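Local coordinates for cytochrome C-type biogenesis protein ccmF (Thermus thermophilus, PDB 6ZMQ) that is a membrane-embedded heme lyase that binds heme and probably helps attach it to apocytochrome c during cytochrome c maturation, at residues 236-241 and 253-258; 602-607 and 629-634; 305-310 and 327-332. All coordinates share one frame; numbering follows the deposited sequence.

Interaction 1 (236-241 and 253-258); sequences AGKVAG and GYWAWD. With LMT (dodecyl-beta-D-maltoside), chain D.
K238, on the membrane helix 224-247, lays the aliphatic part of its chain against the six-membered end of the W255 indole, the two side chains crossing at about a right angle. From the backbone outward, W255 CB sits 3.7 Å from C2 of the dodecyl maltoside, near the start of the alkyl tail. The tail then runs along one face of the indole: C4 lies above the plane toward the rim, and CE3 of W255 has C7 at 4.2 Å. W255 NE1 stands over one face of the W257 ring, toward its rim. This Trp-Ala-Trp-Asp run belongs to the tryptophan-rich WWD signature of the heme-handling CcmF/CcsA family, and here a detergent occupies its surface. CZ3 of W255 is shared, with tail atom C9 at 3.8 Å and K238 CD at 3.7 Å. At the tip, W255 CH2 meets K238 CD and, a little farther off, CG. Bends at chi2 (36°) and chi3 (60°) fold the lysine back and put NZ on the face opposite the detergent, 5.5 Å from the centroid of the W255 six-membered ring, a weak attraction at most. With an alanine here in place of W255, lysine chain and detergent tail would probably lose the wall between them, leaving K238 freer to turn. NZ also has a weak hydrogen bond to the backbone O of E261, while W257 NE1 is hydrogen-bonded to N406 OD1.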
loop_
_atom_site.group_PDB
_atom_site.type_symbol
_atom_site.label_atom_id
_atom_site.label_comp_id
_atom_site.label_asym_id
_atom_site.label_seq_id
_atom_site.Cartn_x
_atom_site.Cartn_y
_atom_site.Cartn_z
ATOM N N ALA A 236 0.717 -4.781 2.382
ATOM C CA ALA A 236 1.800 -4.546 3.331
ATOM C C ALA A 236 2.114 -3.057 3.484
ATOM O O ALA A 236 2.431 -2.594 4.584
ATOM C CB ALA A 236 3.037 -5.338 2.922
ATOM N N GLY A 237 1.989 -2.288 2.392
ATOM C CA GLY A 237 2.129 -0.842 2.483
ATOM C C GLY A 237 1.045 -0.168 3.312
ATOM O O GLY A 237 1.335 0.727 4.111
ATOM N N LYS A 238 -0.220 -0.571 3.121
ATOM C CA LYS A 238 -1.309 0.053 3.881
ATOM C C LYS A 238 -1.266 -0.317 5.364
ATOM O O LYS A 238 -1.431 0.555 6.232
ATOM C CB LYS A 238 -2.666 -0.289 3.258
ATOM C CG LYS A 238 -3.887 0.570 3.732
ATOM C CD LYS A 238 -3.668 2.083 4.047
ATOM C CE LYS A 238 -3.158 3.006 2.910
ATOM N NZ LYS A 238 -2.652 4.295 3.494
ATOM N N VAL A 239 -1.026 -1.601 5.674
ATOM C CA VAL A 239 -0.879 -2.024 7.071
ATOM C C VAL A 239 0.368 -1.399 7.719
ATOM O O VAL A 239 0.323 -0.965 8.884
ATOM C CB VAL A 239 -0.874 -3.569 7.146
ATOM C CG1 VAL A 239 -0.665 -4.056 8.561
ATOM C CG2 VAL A 239 -2.209 -4.140 6.654
ATOM N N ALA A 240 1.458 -1.252 6.955
ATOM C CA ALA A 240 2.676 -0.642 7.472
ATOM C C ALA A 240 2.503 0.855 7.721
ATOM O O ALA A 240 3.012 1.379 8.719
ATOM C CB ALA A 240 3.827 -0.903 6.498
ATOM N N GLY A 241 1.780 1.549 6.833
ATOM C CA GLY A 241 1.455 2.951 7.063
ATOM C C GLY A 241 0.554 3.166 8.262
ATOM O O GLY A 241 0.722 4.141 9.005
ATOM N N GLY A 253 -3.347 7.372 16.327
ATOM C CA GLY A 253 -4.363 6.795 15.473
ATOM C C GLY A 253 -3.730 6.068 14.315
ATOM O O GLY A 253 -2.667 6.474 13.841
ATOM N N TYR A 254 -4.371 5.010 13.827
ATOM C CA TYR A 254 -3.806 4.224 12.746
ATOM C C TYR A 254 -4.249 4.721 11.380
ATOM O O TYR A 254 -3.576 4.442 10.384
ATOM C CB TYR A 254 -4.178 2.741 12.915
ATOM C CG TYR A 254 -5.618 2.453 13.330
ATOM C CD1 TYR A 254 -6.671 2.553 12.417
ATOM C CD2 TYR A 254 -5.920 2.079 14.635
ATOM C CE1 TYR A 254 -7.981 2.287 12.795
ATOM C CE2 TYR A 254 -7.222 1.805 15.022
ATOM C CZ TYR A 254 -8.247 1.915 14.100
ATOM O OH TYR A 254 -9.539 1.652 14.491
ATOM N N TRP A 255 -5.310 5.520 11.315
ATOM C CA TRP A 255 -5.924 5.855 10.042
ATOM C C TRP A 255 -6.182 7.347 9.982
ATOM O O TRP A 255 -6.620 7.950 10.962
ATOM C CB TRP A 255 -7.246 5.113 9.845
ATOM C CG TRP A 255 -7.690 5.076 8.421
ATOM C CD1 TRP A 255 -8.475 5.987 7.774
ATOM C CD2 TRP A 255 -7.376 4.068 7.466
ATOM N NE1 TRP A 255 -8.660 5.607 6.473
ATOM C CE2 TRP A 255 -7.998 4.429 6.258
ATOM C CE3 TRP A 255 -6.623 2.894 7.512
ATOM C CZ2 TRP A 255 -7.890 3.658 5.114
ATOM C CZ3 TRP A 255 -6.521 2.131 6.380
ATOM C CH2 TRP A 255 -7.146 2.513 5.196
ATOM N N ALA A 256 -5.914 7.937 8.826
ATOM C CA ALA A 256 -6.256 9.323 8.561
ATOM C C ALA A 256 -7.122 9.377 7.314
ATOM O O ALA A 256 -6.872 8.658 6.342
ATOM C CB ALA A 256 -5.004 10.180 8.387
ATOM N N TRP A 257 -8.152 10.219 7.351
ATOM C CA TRP A 257 -9.072 10.371 6.234
ATOM C C TRP A 257 -8.781 11.621 5.409
ATOM O O TRP A 257 -9.635 12.050 4.624
ATOM C CB TRP A 257 -10.513 10.400 6.741
ATOM C CG TRP A 257 -11.106 9.067 7.137
ATOM C CD1 TRP A 257 -11.614 8.741 8.360
ATOM C CD2 TRP A 257 -11.300 7.908 6.303
ATOM N NE1 TRP A 257 -12.094 7.453 8.350
ATOM C CE2 TRP A 257 -11.912 6.918 7.103
ATOM C CE3 TRP A 257 -11.010 7.609 4.968
ATOM C CZ2 TRP A 257 -12.243 5.655 6.609
ATOM C CZ3 TRP A 257 -11.335 6.348 4.481
ATOM C CH2 TRP A 257 -11.945 5.391 5.300
ATOM N N ASP A 258 -7.591 12.200 5.561
ATOM C CA ASP A 258 -7.192 13.393 4.825
ATOM C C ASP A 258 -6.916 12.990 3.369
ATOM O O ASP A 258 -6.702 11.804 3.102
ATOM C CB ASP A 258 -6.024 14.061 5.586
ATOM C CG ASP A 258 -4.740 13.228 5.640
ATOM O OD1 ASP A 258 -4.146 12.880 4.598
ATOM O OD2 ASP A 258 -4.282 12.966 6.769
HETATM C C1B LMT D . -9.348 11.088 15.891
HETATM C C2B LMT D . -10.644 11.899 16.215
HETATM C C3B LMT D . -10.520 12.861 17.443
HETATM C C4B LMT D . -9.190 12.746 18.236
HETATM C C5B LMT D . -8.069 12.790 17.183
HETATM C C6B LMT D . -6.714 12.866 17.873
HETATM O O1B LMT D . -9.340 10.714 14.531
HETATM O O2B LMT D . -10.968 12.604 15.085
HETATM O O3B LMT D . -11.613 12.753 18.257
HETATM O "O4'" LMT D . -9.048 13.799 19.113
HETATM O O5B LMT D . -8.110 11.716 16.228
HETATM O O6B LMT D . -6.636 14.010 18.623
HETATM C "C1'" LMT D . -10.248 7.263 12.180
HETATM C "C2'" LMT D . -11.437 8.198 12.572
HETATM C "C3'" LMT D . -10.905 9.579 13.077
HETATM C "C4'" LMT D . -9.822 9.427 14.168
HETATM C "C5'" LMT D . -8.719 8.617 13.439
HETATM C "C6'" LMT D . -7.392 8.517 14.140
HETATM O "O1'" LMT D . -10.667 5.952 12.140
HETATM O "O2'" LMT D . -12.219 8.427 11.472
HETATM O "O3'" LMT D . -11.931 10.352 13.527
HETATM O "O5'" LMT D . -9.203 7.310 13.169
HETATM O "O6'" LMT D . -7.606 7.689 15.208
HETATM C C1 LMT D . -11.003 5.423 10.865
HETATM C C2 LMT D . -10.613 3.970 10.911
HETATM C C3 LMT D . -11.508 2.990 10.208
HETATM C C4 LMT D . -11.101 2.885 8.756
HETATM C C5 LMT D . -11.971 1.878 8.064
HETATM C C6 LMT D . -11.267 1.076 7.009
HETATM C C7 LMT D . -9.999 0.470 7.545
HETATM C C8 LMT D . -9.835 -0.902 6.989
HETATM C C9 LMT D . -8.473 -1.141 6.425
HETATM C C10 LMT D . -8.443 -2.526 5.851
HETATM C C11 LMT D . -7.067 -2.847 5.374
HETATM C C12 LMT D . -6.755 -4.292 5.554
#

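Interaction 2 (602-607 and 629-634); sequences YYFLLM and WMWVAG
F604 and W631 meet as an offset edge-to-face pair, the indole directing the edge of its six-membered ring toward the phenyl face. Their ring centroids are 5.3 Å apart and the planes stand at 86°, close to perpendicular. The touching corner is W631 CZ3, 3.6 Å from F604 CE2 and equally near CZ. A second, looser touch comes two residues earlier on the helix, where the W629 indole brings its NE1 edge to within 4.1 Å of Y602 CA. Both tryptophans leave the helix with CG anti to the carbonyl carbon, but chi2 is 91° in W629 and -30° in W631, which turns the two indoles quite differently. Strand 603-608 is an inner strand of a four-stranded antiparallel sheet, probably part of the domain outside the membrane, and helix 627-644 is the membrane helix that follows strand 617-625 of that same sheet. Farther out, W629 NE1 is hydrogen-bonded to D601 O, which helps hold the indole beside the start of the strand. W631 also packs edge-to-face with W243, and E247 of helix 224-247 touches both F604 and W631. M630 and A633 pack on helix 501-525, which carries the axial heme ligand H510.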
loop_
_atom_site.group_PDB
_atom_site.type_symbol
_atom_site.label_atom_id
_atom_site.label_comp_id
_atom_site.label_asym_id
_atom_site.label_seq_id
_atom_site.Cartn_x
_atom_site.Cartn_y
_atom_site.Cartn_z
ATOM N N TYR A 602 -4.803 -7.918 26.114
ATOM C CA TYR A 602 -6.058 -7.580 25.438
ATOM C C TYR A 602 -5.838 -6.183 24.902
ATOM O O TYR A 602 -6.845 -5.651 24.445
ATOM C CB TYR A 602 -7.093 -7.229 26.517
ATOM C CG TYR A 602 -8.035 -8.248 27.130
ATOM C CD1 TYR A 602 -8.918 -8.998 26.374
ATOM C CD2 TYR A 602 -8.133 -8.354 28.509
ATOM C CE1 TYR A 602 -9.801 -9.878 26.972
ATOM C CE2 TYR A 602 -9.010 -9.220 29.119
ATOM C CZ TYR A 602 -9.851 -9.986 28.347
ATOM O OH TYR A 602 -10.716 -10.843 28.963
ATOM N N TYR A 603 -4.607 -5.714 24.696
ATOM C CA TYR A 603 -4.660 -4.252 24.745
ATOM C C TYR A 603 -3.408 -3.584 24.175
ATOM O O TYR A 603 -2.426 -4.234 23.804
ATOM C CB TYR A 603 -4.861 -3.838 26.199
ATOM C CG TYR A 603 -5.727 -2.664 26.484
ATOM C CD1 TYR A 603 -5.326 -1.385 26.149
ATOM C CD2 TYR A 603 -6.934 -2.831 27.149
ATOM C CE1 TYR A 603 -6.115 -0.305 26.448
ATOM C CE2 TYR A 603 -7.736 -1.754 27.448
ATOM C CZ TYR A 603 -7.324 -0.491 27.095
ATOM O OH TYR A 603 -8.128 0.588 27.398
ATOM N N PHE A 604 -3.472 -2.247 24.143
ATOM C CA PHE A 604 -2.406 -1.315 23.784
ATOM C C PHE A 604 -2.687 -0.029 24.556
ATOM O O PHE A 604 -3.843 0.397 24.614
ATOM C CB PHE A 604 -2.405 -1.028 22.276
ATOM C CG PHE A 604 -1.050 -1.076 21.650
ATOM C CD1 PHE A 604 -0.284 -2.217 21.758
ATOM C CD2 PHE A 604 -0.556 -0.006 20.927
ATOM C CE1 PHE A 604 0.962 -2.292 21.186
ATOM C CE2 PHE A 604 0.696 -0.066 20.342
ATOM C CZ PHE A 604 1.457 -1.217 20.479
ATOM N N LEU A 605 -1.663 0.589 25.147
ATOM C CA LEU A 605 -1.845 1.842 25.887
ATOM C C LEU A 605 -0.849 2.882 25.383
ATOM O O LEU A 605 0.355 2.668 25.498
ATOM C CB LEU A 605 -1.641 1.606 27.392
ATOM C CG LEU A 605 -2.545 0.627 28.162
ATOM C CD1 LEU A 605 -1.927 0.253 29.503
ATOM C CD2 LEU A 605 -3.933 1.198 28.392
ATOM N N LEU A 606 -1.316 4.018 24.860
ATOM C CA LEU A 606 -0.397 4.931 24.180
ATOM C C LEU A 606 -0.134 6.179 25.014
ATOM O O LEU A 606 -1.075 6.906 25.366
ATOM C CB LEU A 606 -0.929 5.306 22.796
ATOM C CG LEU A 606 -0.191 6.225 21.806
ATOM C CD1 LEU A 606 -0.630 5.834 20.421
ATOM C CD2 LEU A 606 -0.391 7.750 21.952
ATOM N N MET A 607 1.153 6.476 25.232
ATOM C CA MET A 607 1.597 7.542 26.122
ATOM C C MET A 607 2.321 8.620 25.327
ATOM O O MET A 607 3.304 8.328 24.620
ATOM C CB MET A 607 2.485 6.970 27.223
ATOM C CG MET A 607 1.729 6.716 28.507
ATOM S SD MET A 607 2.354 5.226 29.271
ATOM C CE MET A 607 1.773 4.086 28.011
ATOM N N TRP A 629 -3.720 -6.832 18.516
ATOM C CA TRP A 629 -4.255 -7.961 17.767
ATOM C C TRP A 629 -4.535 -7.597 16.321
ATOM O O TRP A 629 -4.520 -8.476 15.453
ATOM C CB TRP A 629 -5.518 -8.471 18.457
ATOM C CG TRP A 629 -5.216 -9.089 19.788
ATOM C CD1 TRP A 629 -5.189 -8.459 20.999
ATOM C CD2 TRP A 629 -4.872 -10.452 20.038
ATOM N NE1 TRP A 629 -4.862 -9.355 21.990
ATOM C CE2 TRP A 629 -4.663 -10.587 21.422
ATOM C CE3 TRP A 629 -4.743 -11.580 19.226
ATOM C CZ2 TRP A 629 -4.323 -11.803 22.006
ATOM C CZ3 TRP A 629 -4.389 -12.778 19.805
ATOM C CH2 TRP A 629 -4.188 -12.885 21.179
ATOM N N MET A 630 -4.738 -6.309 16.051
ATOM C CA MET A 630 -4.794 -5.784 14.694
ATOM C C MET A 630 -3.473 -6.014 13.957
ATOM O O MET A 630 -3.459 -6.395 12.777
ATOM C CB MET A 630 -5.149 -4.300 14.788
ATOM C CG MET A 630 -5.426 -3.561 13.519
ATOM S SD MET A 630 -5.527 -1.835 14.023
ATOM C CE MET A 630 -7.005 -1.901 15.058
ATOM N N TRP A 631 -2.348 -5.876 14.658
ATOM C CA TRP A 631 -1.056 -6.115 14.017
ATOM C C TRP A 631 -0.675 -7.586 14.010
ATOM O O TRP A 631 0.113 -8.014 13.159
ATOM C CB TRP A 631 0.017 -5.272 14.678
ATOM C CG TRP A 631 -0.262 -3.873 14.369
ATOM C CD1 TRP A 631 -0.871 -3.393 13.244
ATOM C CD2 TRP A 631 -0.069 -2.763 15.225
ATOM N NE1 TRP A 631 -1.020 -2.029 13.329
ATOM C CE2 TRP A 631 -0.534 -1.620 14.541
ATOM C CE3 TRP A 631 0.483 -2.611 16.495
ATOM C CZ2 TRP A 631 -0.465 -0.358 15.086
ATOM C CZ3 TRP A 631 0.548 -1.358 17.025
ATOM C CH2 TRP A 631 0.084 -0.250 16.326
ATOM N N VAL A 632 -1.192 -8.381 14.955
ATOM C CA VAL A 632 -0.973 -9.824 14.824
ATOM C C VAL A 632 -1.792 -10.353 13.646
ATOM O O VAL A 632 -1.363 -11.285 12.955
ATOM C CB VAL A 632 -1.243 -10.592 16.146
ATOM C CG1 VAL A 632 -2.712 -10.643 16.555
ATOM C CG2 VAL A 632 -0.638 -11.981 16.096
ATOM N N ALA A 633 -2.917 -9.695 13.327
ATOM C CA ALA A 633 -3.655 -9.988 12.106
ATOM C C ALA A 633 -2.888 -9.542 10.865
ATOM O O ALA A 633 -2.933 -10.213 9.830
ATOM C CB ALA A 633 -5.019 -9.310 12.161
ATOM N N GLY A 634 -2.224 -8.384 10.933
ATOM C CA GLY A 634 -1.336 -7.977 9.841
ATOM C C GLY A 634 -0.205 -8.958 9.582
ATOM O O GLY A 634 0.117 -9.276 8.428
#

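Interaction 3 (305-310 and 327-332). With PTY (phosphatidylethanolamine), chain E.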
loop_
_atom_site.group_PDB
_atom_site.type_symbol
_atom_site.label_atom_id
_atom_site.label_comp_id
_atom_site.label_asym_id
_atom_site.label_seq_id
_atom_site.Cartn_x
_atom_site.Cartn_y
_atom_site.Cartn_z
ATOM N N GLY A 305 -1.961 7.209 -6.421
ATOM C CA GLY A 305 -1.620 6.978 -5.028
ATOM C C GLY A 305 -0.127 6.962 -4.775
ATOM O O GLY A 305 0.324 7.352 -3.693
ATOM N N THR A 306 0.663 6.497 -5.749
ATOM C CA THR A 306 2.105 6.464 -5.538
ATOM C C THR A 306 2.714 7.843 -5.741
ATOM O O THR A 306 3.750 8.160 -5.145
ATOM C CB THR A 306 2.778 5.470 -6.482
ATOM O OG1 THR A 306 2.180 5.550 -7.778
ATOM C CG2 THR A 306 2.580 4.061 -5.986
ATOM N N PHE A 307 2.097 8.665 -6.596
ATOM C CA PHE A 307 2.551 10.041 -6.762
ATOM C C PHE A 307 2.250 10.894 -5.529
ATOM O O PHE A 307 3.002 11.834 -5.237
ATOM C CB PHE A 307 1.912 10.622 -8.034
ATOM C CG PHE A 307 1.810 12.125 -8.069
ATOM C CD1 PHE A 307 2.940 12.910 -8.263
ATOM C CD2 PHE A 307 0.577 12.750 -7.962
ATOM C CE1 PHE A 307 2.845 14.293 -8.314
ATOM C CE2 PHE A 307 0.473 14.138 -8.015
ATOM C CZ PHE A 307 1.612 14.907 -8.188
ATOM N N LEU A 308 1.226 10.546 -4.754
ATOM C CA LEU A 308 0.772 11.417 -3.680
ATOM C C LEU A 308 0.795 10.706 -2.331
ATOM O O LEU A 308 -0.103 10.890 -1.506
ATOM C CB LEU A 308 -0.631 11.951 -3.959
ATOM C CG LEU A 308 -0.779 13.238 -4.770
ATOM C CD1 LEU A 308 -2.238 13.403 -5.185
ATOM C CD2 LEU A 308 -0.253 14.456 -4.025
ATOM N N THR A 309 1.817 9.891 -2.067
ATOM C CA THR A 309 1.968 9.351 -0.722
ATOM C C THR A 309 2.669 10.351 0.196
ATOM O O THR A 309 2.884 11.515 -0.158
ATOM C CB THR A 309 2.706 8.009 -0.723
ATOM O OG1 THR A 309 3.739 8.003 -1.711
ATOM C CG2 THR A 309 1.735 6.868 -0.951
ATOM N N ARG A 310 2.941 9.880 1.420
ATOM C CA ARG A 310 3.513 10.626 2.538
ATOM C C ARG A 310 4.801 11.352 2.170
ATOM O O ARG A 310 5.831 10.724 1.902
ATOM C CB ARG A 310 3.782 9.657 3.690
ATOM C CG ARG A 310 2.568 9.201 4.484
ATOM C CD ARG A 310 3.086 8.494 5.726
ATOM N NE ARG A 310 2.251 7.421 6.275
ATOM C CZ ARG A 310 1.142 7.602 6.981
ATOM N NH1 ARG A 310 0.774 8.826 7.330
ATOM N NH2 ARG A 310 0.450 6.559 7.421
ATOM N N PRO A 327 0.705 18.461 -13.106
ATOM C CA PRO A 327 0.084 18.443 -14.449
ATOM C C PRO A 327 0.475 17.258 -15.328
ATOM O O PRO A 327 -0.400 16.689 -15.999
ATOM C CB PRO A 327 0.556 19.773 -15.056
ATOM C CG PRO A 327 0.653 20.681 -13.895
ATOM C CD PRO A 327 1.047 19.846 -12.707
ATOM N N ALA A 328 1.750 16.851 -15.314
ATOM C CA ALA A 328 2.189 15.715 -16.124
ATOM C C ALA A 328 1.600 14.408 -15.610
ATOM O O ALA A 328 1.161 13.558 -16.398
ATOM C CB ALA A 328 3.717 15.643 -16.158
ATOM N N PHE A 329 1.561 14.243 -14.283
ATOM C CA PHE A 329 0.976 13.034 -13.708
ATOM C C PHE A 329 -0.537 12.990 -13.894
ATOM O O PHE A 329 -1.099 11.904 -14.078
ATOM C CB PHE A 329 1.344 12.929 -12.231
ATOM C CG PHE A 329 2.615 12.175 -11.996
ATOM C CD1 PHE A 329 3.837 12.836 -12.012
ATOM C CD2 PHE A 329 2.600 10.796 -11.842
ATOM C CE1 PHE A 329 5.022 12.141 -11.820
ATOM C CE2 PHE A 329 3.776 10.095 -11.663
ATOM C CZ PHE A 329 4.990 10.769 -11.647
ATOM N N LEU A 330 -1.199 14.156 -13.906
ATOM C CA LEU A 330 -2.632 14.209 -14.189
ATOM C C LEU A 330 -2.923 13.829 -15.638
ATOM O O LEU A 330 -3.866 13.070 -15.904
ATOM C CB LEU A 330 -3.169 15.607 -13.860
ATOM C CG LEU A 330 -4.642 15.980 -14.057
ATOM C CD1 LEU A 330 -5.129 16.786 -12.870
ATOM C CD2 LEU A 330 -4.820 16.796 -15.330
ATOM N N GLY A 331 -2.107 14.328 -16.576
ATOM C CA GLY A 331 -2.234 13.918 -17.971
ATOM C C GLY A 331 -1.951 12.443 -18.198
ATOM O O GLY A 331 -2.612 11.792 -19.013
ATOM N N PHE A 332 -0.987 11.891 -17.454
ATOM C CA PHE A 332 -0.674 10.466 -17.541
ATOM C C PHE A 332 -1.823 9.608 -17.008
ATOM O O PHE A 332 -2.161 8.574 -17.604
ATOM C CB PHE A 332 0.620 10.175 -16.777
ATOM C CG PHE A 332 1.127 8.770 -16.944
ATOM C CD1 PHE A 332 1.141 8.158 -18.188
ATOM C CD2 PHE A 332 1.554 8.045 -15.846
ATOM C CE1 PHE A 332 1.606 6.848 -18.330
ATOM C CE2 PHE A 332 2.006 6.735 -15.971
ATOM C CZ PHE A 332 2.034 6.137 -17.214
HETATM C C1 PTY E . 4.326 22.744 -18.729
HETATM C C2 PTY E . 2.730 29.203 -16.088
HETATM C C3 PTY E . 2.212 27.829 -15.661
HETATM O O4 PTY E . 5.498 22.224 -18.171
HETATM C C5 PTY E . 2.798 23.004 -16.728
HETATM C C6 PTY E . 3.059 22.231 -18.035
HETATM O O7 PTY E . 3.107 20.830 -17.823
HETATM C C8 PTY E . 2.438 20.031 -18.784
HETATM O O10 PTY E . 1.964 20.544 -19.741
HETATM C C11 PTY E . 2.300 18.504 -18.622
HETATM C C12 PTY E . 1.705 17.818 -19.872
HETATM C C13 PTY E . 1.027 16.466 -19.559
HETATM C C14 PTY E . 1.354 15.355 -20.571
HETATM C C15 PTY E . 1.369 13.963 -19.916
HETATM C C16 PTY E . 0.962 12.832 -20.878
HETATM C C17 PTY E . 2.088 11.792 -21.003
HETATM C C18 PTY E . 1.579 10.378 -21.320
HETATM C C19 PTY E . 2.754 9.447 -21.648
HETATM C C20 PTY E . 2.258 8.149 -22.301
HETATM C C21 PTY E . 3.367 7.495 -23.133
HETATM C C22 PTY E . 2.807 6.924 -24.443
HETATM C C23 PTY E . 2.194 5.537 -24.218
HETATM C C24 PTY E . 1.768 4.914 -25.553
HETATM C C25 PTY E . 1.356 3.448 -25.391
HETATM C C26 PTY E . -0.108 3.266 -25.799
HETATM C C27 PTY E . -0.311 1.927 -26.507
HETATM C C28 PTY E . -1.792 1.568 -26.440
HETATM C C29 PTY E . -2.174 0.611 -27.565
HETATM C C30 PTY E . 6.555 22.193 -19.090
HETATM C C31 PTY E . 6.644 21.047 -20.099
HETATM O O30 PTY E . 7.368 23.058 -19.100
HETATM C C32 PTY E . 6.538 19.712 -19.359
HETATM C C33 PTY E . 6.360 18.544 -20.331
HETATM C C34 PTY E . 6.503 17.222 -19.573
HETATM C C35 PTY E . 6.253 16.043 -20.516
HETATM C C36 PTY E . 7.008 14.798 -20.047
HETATM C C37 PTY E . 7.336 13.916 -21.253
HETATM C C38 PTY E . 6.668 12.550 -21.091
HETATM C C39 PTY E . 6.804 11.717 -22.367
HETATM C C40 PTY E . 5.462 11.681 -23.098
HETATM C C41 PTY E . 5.453 10.606 -24.186
HETATM C C42 PTY E . 5.897 11.210 -25.518
HETATM C C43 PTY E . 5.368 10.353 -26.665
HETATM C C44 PTY E . 6.521 9.528 -27.226
HETATM P P1 PTY E . 2.764 25.664 -17.028
HETATM O O11 PTY E . 3.169 26.848 -15.951
HETATM O O12 PTY E . 1.262 25.519 -17.065
HETATM O O13 PTY E . 3.232 26.104 -18.392
HETATM O O14 PTY E . 3.497 24.225 -16.655
HETATM N N1 PTY E . 1.804 29.790 -17.040
#
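The phenyl rings of F307 and F329 lie nearly parallel, their planes 12° apart and centroids 4.7 Å from each other, as an offset stack. What sits over the middle of the F307 face is the root of the partner's side chain: F329 CB stands 4.2 Å from the centroid and 6° off the ring normal, a CH-pi contact. Over the F329 face, in turn, F307 CD1 lies displaced toward the rim, 3.8 Å from F329 CG. The slide between the rings also brings F307 CB to 3.9 Å from F329 CD2. F151, from helix 135-157, meets F329 edge-to-face, and W117 adds a further aromatic ring that touches both phenylalanines, so the pair belongs to a larger aromatic cluster. F307 has its CG anti to the backbone N (chi1 156°), which carries the ring across toward the neighbouring helix.

The contact joins two predicted transmembrane helices that follow one another in the chain, 288-307 and 325-345. On the side of helix 325-345 turned away from F307 runs an acyl chain of a bound phosphatidylethanolamine. A328 CB touches its C11 at 4.0 Å, and one turn on, F332 CD1 meets C18 at 3.9 Å. G331, between them in sequence, lets the lipid pass close to the backbone, and F332 itself stacks on F151. Helix 325-345 thus has the aromatic cluster on one side and a lipid tail on the other.

No hydrogen bond crosses between the two segments. With ring faces and a CB carrying the contact, cohesion probably comes from dispersion, burial of apolar surface and weak CH-pi attraction, which need no polar partner and are consistent with a junction inside the membrane.

Along the chain the order is interaction 1, interaction 3, interaction 2. Helix 224-247 ties them together: it supplies 236-241, its later residues W243 and E247 pack against interaction 2, and W244 and S245 touch R310 of interaction 3. Interactions 1 and 2, centres about 14 Å apart, touch where Y254 CE2 meets M630 CE at 3.7 Å. Interactions 1 and 3, centres about 19 Å apart, meet where R310 NH2 approaches G241 O at 2.9 Å; R310 also forms a salt bridge with E261. Interactions 2 and 3, centres about 33 Å apart, flank the chain's centre without touching. The loop with Y254 thus packs on helix 627-644, while helix 224-247 itself reaches R310 through G241.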